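Local coordinates for protein YeaZ (Pseudomonas aeruginosa PAO579, PDB 4Y0W) that takes part in biosynthesis of the tRNA modification threonylcarbamoyl adenosine, probably as a non-catalytic, actin-like partner of the catalytic subunit, at residues 20-25 with 46-51. Sequence-based numbering, arbitrary orientation.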
loop_
_atom_site.group_PDB
_atom_site.type_symbol
_atom_site.label_atom_id
_atom_site.label_comp_id
_atom_site.label_asym_id
_atom_site.label_seq_id
_atom_site.Cartn_x
_atom_site.Cartn_y
_atom_site.Cartn_z
ATOM N N CYS A 20 36.375 25.196 21.672
ATOM C CA CYS A 20 36.366 24.680 23.010
ATOM C C CYS A 20 37.779 24.813 23.497
ATOM O O CYS A 20 38.719 24.411 22.804
ATOM C CB CYS A 20 35.917 23.232 22.997
ATOM S SG CYS A 20 35.761 22.470 24.622
ATOM N N SER A 21 37.956 25.429 24.658
ATOM C CA SER A 21 39.294 25.552 25.206
ATOM C C SER A 21 39.256 25.402 26.714
ATOM O O SER A 21 38.244 25.694 27.377
ATOM C CB SER A 21 39.972 26.878 24.789
ATOM O OG SER A 21 39.208 28.021 25.162
ATOM N N VAL A 22 40.387 24.947 27.234
ATOM C CA VAL A 22 40.529 24.649 28.627
ATOM C C VAL A 22 41.917 25.135 29.027
ATOM O O VAL A 22 42.832 25.042 28.232
ATOM C CB VAL A 22 40.347 23.135 28.869
ATOM C CG1 VAL A 22 40.778 22.767 30.270
ATOM C CG2 VAL A 22 38.883 22.723 28.683
ATOM N N ALA A 23 42.076 25.659 30.245
ATOM C CA ALA A 23 43.377 26.134 30.695
ATOM C C ALA A 23 43.587 25.934 32.176
ATOM O O ALA A 23 42.619 25.880 32.947
ATOM C CB ALA A 23 43.546 27.596 30.375
ATOM N N LEU A 24 44.868 25.918 32.557
ATOM C CA LEU A 24 45.277 25.654 33.922
ATOM C C LEU A 24 46.438 26.518 34.418
ATOM O O LEU A 24 47.504 26.553 33.798
ATOM C CB LEU A 24 45.691 24.195 34.030
ATOM C CG LEU A 24 45.898 23.672 35.444
ATOM C CD1 LEU A 24 44.561 23.493 36.159
ATOM C CD2 LEU A 24 46.633 22.356 35.360
ATOM N N LEU A 25 46.234 27.194 35.549
ATOM C CA LEU A 25 47.323 27.861 36.249
ATOM C C LEU A 25 47.760 26.947 37.377
ATOM O O LEU A 25 46.950 26.549 38.225
ATOM C CB LEU A 25 46.900 29.222 36.804
ATOM C CG LEU A 25 47.931 29.984 37.670
ATOM C CD1 LEU A 25 49.109 30.479 36.867
ATOM C CD2 LEU A 25 47.290 31.170 38.375
ATOM N N LEU A 46 34.766 17.701 28.864
ATOM C CA LEU A 46 35.357 16.854 29.910
ATOM C C LEU A 46 36.647 16.132 29.500
ATOM O O LEU A 46 37.602 16.123 30.265
ATOM C CB LEU A 46 34.343 15.855 30.468
ATOM C CG LEU A 46 33.244 16.453 31.342
ATOM C CD1 LEU A 46 32.349 15.329 31.823
ATOM C CD2 LEU A 46 33.802 17.218 32.533
ATOM N N PRO A 47 36.676 15.520 28.306
ATOM C CA PRO A 47 37.925 14.914 27.849
ATOM C C PRO A 47 39.096 15.880 27.780
ATOM O O PRO A 47 40.218 15.508 28.128
ATOM C CB PRO A 47 37.575 14.422 26.458
ATOM C CG PRO A 47 36.145 14.045 26.577
ATOM C CD PRO A 47 35.534 15.084 27.484
ATOM N N MET A 48 38.836 17.113 27.357
ATOM C CA MET A 48 39.879 18.144 27.305
ATOM C C MET A 48 40.406 18.486 28.712
ATOM O O MET A 48 41.631 18.671 28.943
ATOM C CB MET A 48 39.340 19.392 26.606
ATOM C CG MET A 48 39.204 19.252 25.087
ATOM S SD MET A 48 38.825 20.778 24.177
ATOM C CE MET A 48 40.205 21.792 24.684
ATOM N N VAL A 49 39.475 18.546 29.658
ATOM C CA VAL A 49 39.822 18.804 31.061
ATOM C C VAL A 49 40.705 17.682 31.595
ATOM O O VAL A 49 41.727 17.925 32.237
ATOM C CB VAL A 49 38.567 18.907 31.949
ATOM C CG1 VAL A 49 38.961 19.134 33.403
ATOM C CG2 VAL A 49 37.683 20.047 31.480
ATOM N N ARG A 50 40.269 16.458 31.314
ATOM C CA ARG A 50 40.989 15.254 31.682
ATOM C C ARG A 50 42.421 15.294 31.149
ATOM O O ARG A 50 43.380 15.118 31.898
ATOM C CB ARG A 50 40.260 14.025 31.135
ATOM C CG ARG A 50 40.740 12.698 31.708
ATOM C CD ARG A 50 40.004 11.508 31.089
ATOM N NE ARG A 50 38.617 11.406 31.541
ATOM C CZ ARG A 50 38.245 10.864 32.703
ATOM N NH1 ARG A 50 39.158 10.369 33.537
ATOM N NH2 ARG A 50 36.959 10.814 33.034
ATOM N N ASP A 51 42.554 15.559 29.853
ATOM C CA ASP A 51 43.861 15.567 29.177
ATOM C C ASP A 51 44.826 16.613 29.693
ATOM O O ASP A 51 46.026 16.353 29.868
ATOM C CB ASP A 51 43.671 15.726 27.672
ATOM C CG ASP A 51 43.524 14.387 26.977
ATOM O OD1 ASP A 51 44.565 13.739 26.756
ATOM O OD2 ASP A 51 42.384 13.968 26.672
#
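Met48 reaches from its helix to the strand and meets Cys20 sulfur to sulfur in an apolar, van der Waals contact, SD to SG at 3.5 Å. The SG of Cys20 stands anti to its own backbone N (chi1 -177°), which carries it to the Met48 sulfur. The Met48 chain is extended at chi2 and bends at chi3 (57°). This bend lays its methyl against the strand backbone, with Met48 CE 3.5 Å from Cys20 O. The same CE lies 3.9 Å from Ser21 CA.

The second group of contacts is purely aliphatic. Val22 directs its CG2 branch at the helix, 4.0 Å from Met48 CB. The two side chains run past each other in opposite directions. The same CG2 lies 4.1 Å from Val49 CG2, and here the side chains cross at about a right angle. The other branch, Val22 CG1, comes to 4.2 Å from Val49 CA. No hydrogen bond joins the segments, and all the touching residues are buried.

Helix 41-56 thus packs on one face of the mixed sheet formed by 29-36, 19-26, 10-14, 65-69 and 96-99 in this actin-like fold. Segment 46-51 runs at 28° to segment 20-25. Cys20 also touches His41, Val22 reaches Leu52, and Met48 rests on His33. Ser21 turns away from helix 41-56, and its OG is hydrogen-bonded to Ala194 N at helix 194-205. Val49 also packs on Phe90 of the second subunit.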